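Local coordinates for protein ATP-dependent RNA helicase HrpB (Escherichia coli, PDB 6EUD) that hydrolyses ATP to ADP and phosphate and, as a DExH-box helicase, binds single-stranded RNA, at residues 208-213 against 287-292; 732-737 against 773-778; 763-768 against 784-789. All coordinates share one frame; numbering follows the deposited sequence.

Interaction 1: 208-213 against 287-292; sequences AEMLRQ and IRLVVD
M210 is the one side chain of the helix segment 208-213 that really pushes into strand 287-292, and it takes the largest share of the buried surface. Its CG sits anti to the backbone N (chi1 -164°), which sends the thioether straight off the helix; a bend at chi2 then lays the terminal methyl over the strand. The sulfur meets a single branch of V291, with M210 SD 4.0 Å from V291 CG2. One atom further on, M210 CE lies 4.1 Å from L289 CD2, and it approaches the backbone O of V290 about as closely. L289 and V291, two residues apart, both direct their CB toward the helix, and M210 slides past each in the reverse sense. No hydrogen bond crosses; the attraction is wholly van der Waals. On the solvent side of the helix, R212 grips E209 side-on, NE to OE1 and NH2 to OE2. M210 also reaches I334 and L336 of strand 333-337, while V291 rests on L218 and L220. The axes of 208-213 and 287-292 run nearly antiparallel (159°), as expected where helix 199-213, the beta-alpha-beta crossover from strand 186-190 to strand 217-221, lies on the parallel strands of the second RecA-like domain's mixed sheet.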
loop_
_atom_site.group_PDB
_atom_site.type_symbol
_atom_site.label_atom_id
_atom_site.label_comp_id
_atom_site.label_asym_id
_atom_site.label_seq_id
_atom_site.Cartn_x
_atom_site.Cartn_y
_atom_site.Cartn_z
ATOM N N ALA A 208 -5.746 24.548 -29.236
ATOM C CA ALA A 208 -5.744 25.487 -30.354
ATOM C C ALA A 208 -7.064 26.226 -30.420
ATOM O O ALA A 208 -7.110 27.392 -30.819
ATOM C CB ALA A 208 -5.470 24.766 -31.681
ATOM N N GLU A 209 -8.137 25.553 -30.022
ATOM C CA GLU A 209 -9.441 26.178 -30.027
ATOM C C GLU A 209 -9.562 27.217 -28.909
ATOM O O GLU A 209 -10.194 28.254 -29.090
ATOM C CB GLU A 209 -10.534 25.119 -29.910
ATOM C CG GLU A 209 -11.964 25.679 -29.839
ATOM C CD GLU A 209 -12.398 26.415 -31.120
ATOM O OE1 GLU A 209 -11.693 26.328 -32.156
ATOM O OE2 GLU A 209 -13.457 27.079 -31.089
ATOM N N MET A 210 -8.967 26.950 -27.753
ATOM C CA MET A 210 -8.934 27.952 -26.698
ATOM C C MET A 210 -8.151 29.213 -27.104
ATOM O O MET A 210 -8.551 30.340 -26.804
ATOM C CB MET A 210 -8.346 27.357 -25.430
ATOM C CG MET A 210 -8.635 28.214 -24.206
ATOM S SD MET A 210 -9.261 27.260 -22.872
ATOM C CE MET A 210 -9.362 28.523 -21.667
ATOM N N LEU A 211 -7.045 28.999 -27.805
ATOM C CA LEU A 211 -6.216 30.078 -28.305
ATOM C C LEU A 211 -6.986 30.916 -29.310
ATOM O O LEU A 211 -6.776 32.115 -29.431
ATOM C CB LEU A 211 -4.945 29.516 -28.952
ATOM C CG LEU A 211 -3.981 28.812 -27.992
ATOM C CD1 LEU A 211 -2.819 28.168 -28.742
ATOM C CD2 LEU A 211 -3.473 29.795 -26.967
ATOM N N ARG A 212 -7.883 30.270 -30.037
ATOM C CA ARG A 212 -8.626 30.947 -31.085
ATOM C C ARG A 212 -9.734 31.814 -30.507
ATOM O O ARG A 212 -10.035 32.864 -31.037
ATOM C CB ARG A 212 -9.215 29.934 -32.061
ATOM C CG ARG A 212 -9.804 30.553 -33.338
ATOM C CD ARG A 212 -10.602 29.531 -34.154
ATOM N NE ARG A 212 -11.831 29.135 -33.468
ATOM C CZ ARG A 212 -12.965 29.836 -33.492
ATOM N NH1 ARG A 212 -13.038 30.978 -34.175
ATOM N NH2 ARG A 212 -14.034 29.401 -32.834
ATOM N N GLN A 213 -10.350 31.366 -29.423
ATOM C CA GLN A 213 -11.489 32.082 -28.886
ATOM C C GLN A 213 -11.099 33.066 -27.797
ATOM O O GLN A 213 -11.816 34.030 -27.542
ATOM C CB GLN A 213 -12.529 31.102 -28.339
ATOM C CG GLN A 213 -13.220 30.283 -29.404
ATOM C CD GLN A 213 -14.407 29.523 -28.848
ATOM O OE1 GLN A 213 -15.004 29.927 -27.849
ATOM N NE2 GLN A 213 -14.750 28.410 -29.487
ATOM N N ILE A 287 0.166 34.346 -17.433
ATOM C CA ILE A 287 -0.858 33.347 -17.745
ATOM C C ILE A 287 -2.242 33.815 -17.338
ATOM O O ILE A 287 -2.416 34.281 -16.215
ATOM C CB ILE A 287 -0.547 31.992 -17.045
ATOM C CG1 ILE A 287 0.854 31.505 -17.438
ATOM C CG2 ILE A 287 -1.597 30.945 -17.399
ATOM C CD1 ILE A 287 1.001 31.128 -18.942
ATOM N N ARG A 288 -3.220 33.701 -18.242
ATOM C CA ARG A 288 -4.639 33.887 -17.868
ATOM C C ARG A 288 -5.540 32.765 -18.435
ATOM O O ARG A 288 -6.733 32.736 -18.181
ATOM C CB ARG A 288 -5.154 35.268 -18.317
ATOM C CG ARG A 288 -5.480 35.378 -19.775
ATOM C CD ARG A 288 -6.231 36.675 -20.101
ATOM N NE ARG A 288 -7.590 36.695 -19.553
ATOM C CZ ARG A 288 -8.695 36.423 -20.249
ATOM N NH1 ARG A 288 -8.623 36.100 -21.531
ATOM N NH2 ARG A 288 -9.880 36.480 -19.658
ATOM N N LEU A 289 -4.950 31.836 -19.185
ATOM C CA LEU A 289 -5.646 30.641 -19.683
ATOM C C LEU A 289 -4.960 29.367 -19.182
ATOM O O LEU A 289 -3.744 29.229 -19.293
ATOM C CB LEU A 289 -5.673 30.622 -21.212
ATOM C CG LEU A 289 -6.198 31.892 -21.898
ATOM C CD1 LEU A 289 -6.107 31.753 -23.405
ATOM C CD2 LEU A 289 -7.621 32.189 -21.460
ATOM N N VAL A 290 -5.737 28.438 -18.635
ATOM C CA VAL A 290 -5.222 27.128 -18.303
ATOM C C VAL A 290 -5.976 26.023 -19.081
ATOM O O VAL A 290 -7.202 26.066 -19.276
ATOM C CB VAL A 290 -5.297 26.888 -16.776
ATOM C CG1 VAL A 290 -5.236 25.407 -16.426
ATOM C CG2 VAL A 290 -4.186 27.682 -16.049
ATOM N N VAL A 291 -5.224 25.040 -19.558
ATOM C CA VAL A 291 -5.836 23.832 -20.063
ATOM C C VAL A 291 -5.304 22.690 -19.232
ATOM O O VAL A 291 -4.106 22.448 -19.167
ATOM C CB VAL A 291 -5.571 23.593 -21.579
ATOM C CG1 VAL A 291 -6.180 22.258 -22.017
ATOM C CG2 VAL A 291 -6.135 24.755 -22.417
ATOM N N ASP A 292 -6.228 21.992 -18.591
ATOM C CA ASP A 292 -5.920 20.950 -17.633
ATOM C C ASP A 292 -6.420 19.586 -18.144
ATOM O O ASP A 292 -7.650 19.344 -18.246
ATOM C CB ASP A 292 -6.546 21.301 -16.271
ATOM C CG ASP A 292 -6.458 20.159 -15.271
ATOM O OD1 ASP A 292 -5.473 19.385 -15.316
ATOM O OD2 ASP A 292 -7.380 20.033 -14.439
#

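Interaction 2: 732-737 against 773-778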
loop_
_atom_site.group_PDB
_atom_site.type_symbol
_atom_site.label_atom_id
_atom_site.label_comp_id
_atom_site.label_asym_id
_atom_site.label_seq_id
_atom_site.Cartn_x
_atom_site.Cartn_y
_atom_site.Cartn_z
ATOM N N VAL A 732 -41.119 -31.038 13.813
ATOM C CA VAL A 732 -41.715 -31.694 14.980
ATOM C C VAL A 732 -43.225 -31.827 14.833
ATOM O O VAL A 732 -43.886 -30.912 14.346
ATOM C CB VAL A 732 -41.405 -30.914 16.294
ATOM C CG1 VAL A 732 -41.920 -29.482 16.206
ATOM C CG2 VAL A 732 -42.002 -31.608 17.497
ATOM N N ARG A 733 -43.777 -32.959 15.249
ATOM C CA ARG A 733 -45.230 -33.102 15.254
ATOM C C ARG A 733 -45.839 -32.068 16.201
ATOM O O ARG A 733 -45.406 -31.913 17.340
ATOM C CB ARG A 733 -45.641 -34.516 15.655
ATOM C CG ARG A 733 -45.187 -35.587 14.679
ATOM C CD ARG A 733 -45.494 -36.980 15.207
ATOM N NE ARG A 733 -44.793 -37.227 16.460
ATOM C CZ ARG A 733 -44.982 -38.292 17.229
ATOM N NH1 ARG A 733 -45.853 -39.230 16.873
ATOM N NH2 ARG A 733 -44.291 -38.421 18.352
ATOM N N MET A 734 -46.826 -31.343 15.697
ATOM C CA MET A 734 -47.497 -30.292 16.446
ATOM C C MET A 734 -47.953 -30.777 17.813
ATOM O O MET A 734 -47.797 -30.077 18.807
ATOM C CB MET A 734 -48.692 -29.775 15.654
ATOM C CG MET A 734 -49.446 -28.641 16.325
ATOM S SD MET A 734 -50.816 -28.028 15.320
ATOM C CE MET A 734 -51.912 -29.442 15.278
ATOM N N GLN A 735 -48.489 -31.990 17.858
ATOM C CA GLN A 735 -49.018 -32.557 19.101
ATOM C C GLN A 735 -47.964 -32.554 20.233
ATOM O O GLN A 735 -48.310 -32.447 21.417
ATOM C CB GLN A 735 -49.545 -33.985 18.843
ATOM C CG GLN A 735 -48.454 -34.991 18.511
ATOM C CD GLN A 735 -48.822 -35.959 17.400
ATOM O OE1 GLN A 735 -49.734 -35.712 16.620
ATOM N NE2 GLN A 735 -48.091 -37.060 17.313
ATOM N N GLU A 736 -46.687 -32.642 19.861
ATOM C CA GLU A 736 -45.611 -32.718 20.839
ATOM C C GLU A 736 -45.273 -31.354 21.444
ATOM O O GLU A 736 -44.610 -31.270 22.469
ATOM C CB GLU A 736 -44.358 -33.329 20.208
ATOM C CG GLU A 736 -44.497 -34.804 19.829
ATOM C CD GLU A 736 -43.180 -35.574 19.952
ATOM O OE1 GLU A 736 -42.360 -35.573 18.997
ATOM O OE2 GLU A 736 -42.962 -36.178 21.022
ATOM N N MET A 737 -45.722 -30.280 20.807
ATOM C CA MET A 737 -45.431 -28.937 21.302
ATOM C C MET A 737 -46.501 -28.414 22.268
ATOM O O MET A 737 -46.447 -27.259 22.699
ATOM C CB MET A 737 -45.281 -27.975 20.130
ATOM C CG MET A 737 -44.106 -28.292 19.231
ATOM S SD MET A 737 -42.578 -28.346 20.157
ATOM C CE MET A 737 -42.558 -26.686 20.894
ATOM N N ASP A 773 -48.076 -16.856 18.404
ATOM C CA ASP A 773 -49.013 -16.376 17.388
ATOM C C ASP A 773 -49.778 -17.516 16.730
ATOM O O ASP A 773 -50.916 -17.348 16.296
ATOM C CB ASP A 773 -48.291 -15.583 16.298
ATOM C CG ASP A 773 -47.857 -14.224 16.766
ATOM O OD1 ASP A 773 -48.331 -13.799 17.842
ATOM O OD2 ASP A 773 -47.054 -13.578 16.056
ATOM N N PHE A 774 -49.142 -18.675 16.625
ATOM C CA PHE A 774 -49.768 -19.785 15.932
ATOM C C PHE A 774 -50.945 -20.351 16.733
ATOM O O PHE A 774 -52.038 -20.545 16.194
ATOM C CB PHE A 774 -48.759 -20.886 15.640
ATOM C CG PHE A 774 -49.389 -22.124 15.116
ATOM C CD1 PHE A 774 -49.881 -22.170 13.816
ATOM C CD2 PHE A 774 -49.538 -23.236 15.931
ATOM C CE1 PHE A 774 -50.497 -23.326 13.330
ATOM C CE2 PHE A 774 -50.149 -24.387 15.459
ATOM C CZ PHE A 774 -50.630 -24.432 14.153
ATOM N N TRP A 775 -50.709 -20.612 18.016
ATOM C CA TRP A 775 -51.771 -21.059 18.908
ATOM C C TRP A 775 -53.000 -20.132 18.844
ATOM O O TRP A 775 -54.134 -20.605 18.767
ATOM C CB TRP A 775 -51.275 -21.138 20.356
ATOM C CG TRP A 775 -50.221 -22.191 20.692
ATOM C CD1 TRP A 775 -49.214 -22.054 21.605
ATOM C CD2 TRP A 775 -50.077 -23.520 20.143
ATOM N NE1 TRP A 775 -48.460 -23.199 21.664
ATOM C CE2 TRP A 775 -48.969 -24.117 20.780
ATOM C CE3 TRP A 775 -50.771 -24.257 19.174
ATOM C CZ2 TRP A 775 -48.544 -25.421 20.493
ATOM C CZ3 TRP A 775 -50.352 -25.550 18.892
ATOM C CH2 TRP A 775 -49.249 -26.117 19.547
ATOM N N LYS A 776 -52.769 -18.820 18.875
ATOM C CA LYS A 776 -53.855 -17.842 18.813
ATOM C C LYS A 776 -54.387 -17.641 17.391
ATOM O O LYS A 776 -55.519 -17.209 17.202
ATOM C CB LYS A 776 -53.390 -16.498 19.380
ATOM C CG LYS A 776 -53.023 -16.527 20.851
ATOM C CD LYS A 776 -52.263 -15.271 21.259
ATOM C CE LYS A 776 -51.953 -15.267 22.755
ATOM N NZ LYS A 776 -53.177 -15.073 23.603
ATOM N N GLY A 777 -53.572 -17.951 16.389
ATOM C CA GLY A 777 -53.932 -17.652 15.014
ATOM C C GLY A 777 -54.383 -18.845 14.197
ATOM O O GLY A 777 -55.506 -19.322 14.351
ATOM N N ALA A 778 -53.496 -19.334 13.333
ATOM C CA ALA A 778 -53.838 -20.368 12.361
ATOM C C ALA A 778 -54.164 -21.719 12.996
ATOM O O ALA A 778 -54.646 -22.621 12.308
ATOM C CB ALA A 778 -52.713 -20.528 11.357
#
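The striking thing here is a thioether meeting the rim of a ring: M734 SD comes to 3.7 Å from F774 CE2, lying close to the ring plane, 82° off its normal. This is a Met-aromatic contact of the edge type, the sulfur addressing the ring hydrogens and not the pi face, and the two side chains cross at about a right angle. M734 gets there as an extended arm, CG anti to the backbone N (chi1 -178°) and the bend delayed until chi3. Along the way its CG passes 4.1 Å from W775 CH2, again at a ring edge. The indole's benzo rim also meets M737, whose backbone O is 3.6 Å from W775 CZ2, while M737 CB lies beside that same carbon before the rest of the side chain turns off elsewhere. The polar end of the indole is held separately, NE1 donating to the backbone O of E740. All four residues are buried. The short 3-10 turn after strand 729-733 thus receives the aromatic side of helix 771-776. Y779 of helix 779-789 stacks edge-to-face with W775, V782 packs on both M734 and F774, and L757 of strand 751-758 touches M737 and F774.

Interaction 3: 763-768 against 784-789; sequences RPLQIT and KEMKGR
Two guanidinium groups lie against each other, R763 and R789, their planes turned 48° apart. Over one face of R763 sits R789 NH1, 3.5 Å above the plane and shifted toward the rim, while R789 CD comes to 3.6 Å from R763 NH1. R789 carries E785 OE1 above one of its own faces; the ion pair from R789 NH2 to E785 OE1 is long, at 3.8 Å, and no N-H points at the oxygen, so charge alone is at work. R763 NH2 is hydrogen-bonded to the hydroxyl of Y790. R763 NE is 3.7 Å from R789 NH1, and the carboxylate of E785, near both arginines though not touching R763, probably balances their positive charge. R763 reaches this place by running straight out, chi1 180° and chi2 -177°, then bending at chi3. With an alanine in place of R763, R789 would probably lose the surface its NH1 and CD lie on, and the Y790 hydroxyl its NH2 partner.

Deeper in, strand 764-768 pairs antiparallel with strand 751-758 and carries a classic beta bulge, L765 and Q766 both facing L757. L765 directs its CB toward helix 779-789. Its side chain and that of M786 reach for each other tip to tip: M786 SD is 4.0 Å from L765 CD1 and almost as near to CD2, so the sulfur addresses both methyls of the fork. M786 is bent at chi2 and chi3, which curls it back to the strand although its CB does not face that way. S759 and P760, in the turn between the two strands, pack on M786 as well, and so does W795. On the helix, R789 N bonds to E785 O at 2.9 Å, so the two residues stand one turn apart, and both send their CB toward the strand.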
loop_
_atom_site.group_PDB
_atom_site.type_symbol
_atom_site.label_atom_id
_atom_site.label_comp_id
_atom_site.label_asym_id
_atom_site.label_seq_id
_atom_site.Cartn_x
_atom_site.Cartn_y
_atom_site.Cartn_z
ATOM N N ARG A 763 -46.589 -34.949 8.166
ATOM C CA ARG A 763 -47.027 -34.035 7.112
ATOM C C ARG A 763 -47.075 -32.593 7.657
ATOM O O ARG A 763 -47.755 -32.338 8.652
ATOM C CB ARG A 763 -48.418 -34.465 6.613
ATOM C CG ARG A 763 -49.049 -33.628 5.505
ATOM C CD ARG A 763 -50.463 -34.147 5.172
ATOM N NE ARG A 763 -51.453 -33.966 6.252
ATOM C CZ ARG A 763 -51.941 -34.933 7.042
ATOM N NH1 ARG A 763 -52.846 -34.641 7.973
ATOM N NH2 ARG A 763 -51.543 -36.191 6.909
ATOM N N PRO A 764 -46.347 -31.658 7.013
ATOM C CA PRO A 764 -46.211 -30.231 7.363
ATOM C C PRO A 764 -47.541 -29.477 7.425
ATOM O O PRO A 764 -48.201 -29.284 6.404
ATOM C CB PRO A 764 -45.326 -29.672 6.239
ATOM C CG PRO A 764 -45.413 -30.673 5.143
ATOM C CD PRO A 764 -45.583 -31.994 5.802
ATOM N N LEU A 765 -47.912 -29.067 8.636
ATOM C CA LEU A 765 -49.122 -28.308 8.900
ATOM C C LEU A 765 -48.872 -26.796 8.875
ATOM O O LEU A 765 -49.690 -26.035 8.372
ATOM C CB LEU A 765 -49.703 -28.706 10.252
ATOM C CG LEU A 765 -50.135 -30.161 10.413
ATOM C CD1 LEU A 765 -50.671 -30.417 11.824
ATOM C CD2 LEU A 765 -51.174 -30.534 9.360
ATOM N N GLN A 766 -47.746 -26.365 9.427
ATOM C CA GLN A 766 -47.432 -24.946 9.512
ATOM C C GLN A 766 -45.935 -24.734 9.711
ATOM O O GLN A 766 -45.276 -25.507 10.398
ATOM C CB GLN A 766 -48.201 -24.291 10.662
ATOM C CG GLN A 766 -48.115 -22.772 10.710
ATOM C CD GLN A 766 -49.212 -22.092 9.912
ATOM O OE1 GLN A 766 -50.165 -22.737 9.476
ATOM N NE2 GLN A 766 -49.098 -20.781 9.745
ATOM N N ILE A 767 -45.406 -23.681 9.109
ATOM C CA ILE A 767 -44.054 -23.257 9.388
ATOM C C ILE A 767 -44.074 -21.926 10.144
ATOM O O ILE A 767 -44.549 -20.908 9.631
ATOM C CB ILE A 767 -43.251 -23.111 8.106
ATOM C CG1 ILE A 767 -43.185 -24.454 7.377
ATOM C CG2 ILE A 767 -41.861 -22.590 8.407
ATOM C CD1 ILE A 767 -42.389 -24.404 6.056
ATOM N N THR A 768 -43.562 -21.933 11.372
ATOM C CA THR A 768 -43.624 -20.739 12.197
ATOM C C THR A 768 -42.428 -20.630 13.140
ATOM O O THR A 768 -41.820 -21.633 13.544
ATOM C CB THR A 768 -44.930 -20.707 13.023
ATOM O OG1 THR A 768 -45.025 -19.468 13.728
ATOM C CG2 THR A 768 -44.964 -21.855 14.040
ATOM N N LYS A 784 -59.384 -27.908 13.311
ATOM C CA LYS A 784 -60.597 -28.479 12.751
ATOM C C LYS A 784 -60.243 -29.586 11.751
ATOM O O LYS A 784 -60.955 -30.585 11.665
ATOM C CB LYS A 784 -61.477 -27.392 12.112
ATOM C CG LYS A 784 -61.067 -26.946 10.721
ATOM C CD LYS A 784 -62.132 -26.053 10.102
ATOM C CE LYS A 784 -61.797 -25.712 8.658
ATOM N NZ LYS A 784 -62.826 -24.843 8.030
ATOM N N GLU A 785 -59.134 -29.437 11.026
ATOM C CA GLU A 785 -58.741 -30.471 10.072
ATOM C C GLU A 785 -58.102 -31.661 10.785
ATOM O O GLU A 785 -58.161 -32.800 10.306
ATOM C CB GLU A 785 -57.786 -29.925 9.010
ATOM C CG GLU A 785 -57.591 -30.903 7.847
ATOM C CD GLU A 785 -56.658 -30.389 6.766
ATOM O OE1 GLU A 785 -55.533 -30.923 6.629
ATOM O OE2 GLU A 785 -57.061 -29.459 6.040
ATOM N N MET A 786 -57.497 -31.399 11.936
ATOM C CA MET A 786 -56.947 -32.477 12.749
ATOM C C MET A 786 -58.058 -33.212 13.493
ATOM O O MET A 786 -57.894 -34.366 13.899
ATOM C CB MET A 786 -55.902 -31.934 13.728
ATOM C CG MET A 786 -54.702 -31.306 13.048
ATOM S SD MET A 786 -54.173 -32.246 11.607
ATOM C CE MET A 786 -53.384 -33.569 12.443
ATOM N N LYS A 787 -59.192 -32.539 13.669
ATOM C CA LYS A 787 -60.376 -33.189 14.212
ATOM C C LYS A 787 -61.099 -33.987 13.125
ATOM O O LYS A 787 -61.958 -34.815 13.426
ATOM C CB LYS A 787 -61.310 -32.163 14.851
ATOM C CG LYS A 787 -60.878 -31.771 16.248
ATOM C CD LYS A 787 -61.869 -30.833 16.905
ATOM C CE LYS A 787 -61.496 -30.602 18.361
ATOM N NZ LYS A 787 -62.413 -29.641 19.026
ATOM N N GLY A 788 -60.725 -33.751 11.869
ATOM C CA GLY A 788 -61.322 -34.450 10.743
ATOM C C GLY A 788 -60.536 -35.635 10.200
ATOM O O GLY A 788 -61.113 -36.680 9.900
ATOM N N ARG A 789 -59.221 -35.487 10.064
ATOM C CA ARG A 789 -58.418 -36.559 9.487
ATOM C C ARG A 789 -57.848 -37.479 10.564
ATOM O O ARG A 789 -57.454 -38.610 10.278
ATOM C CB ARG A 789 -57.296 -35.984 8.629
ATOM C CG ARG A 789 -56.623 -37.008 7.734
ATOM C CD ARG A 789 -55.797 -36.311 6.684
ATOM N NE ARG A 789 -56.611 -35.363 5.932
ATOM C CZ ARG A 789 -56.121 -34.508 5.043
ATOM N NH1 ARG A 789 -54.817 -34.474 4.810
ATOM N NH2 ARG A 789 -56.932 -33.679 4.399
#

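Interaction 1 stands alone in the second RecA-like domain, its nearest atoms about 60 Å from interaction 2 and about 59 Å from interaction 3; interactions 2 and 3 share the domain at the C-terminal end of the chain, their centres about 9 Å apart. Those two reach the same sheet and touch directly: M734 CE packs 3.8 Å from L765 CD1 and also meets M786, while F774 lies against Q766. Helices 771-776 and 779-789 follow one another, so the pair cover neighbouring ground. Interactions 1 and 2 are buried, and a methionine leads in each, among aliphatic branches in the first and at aromatic edges in the second. Interaction 3 is only partly buried: its methionine-leucine pair continues the interior, but toward the surface arginines and a glutamate take over.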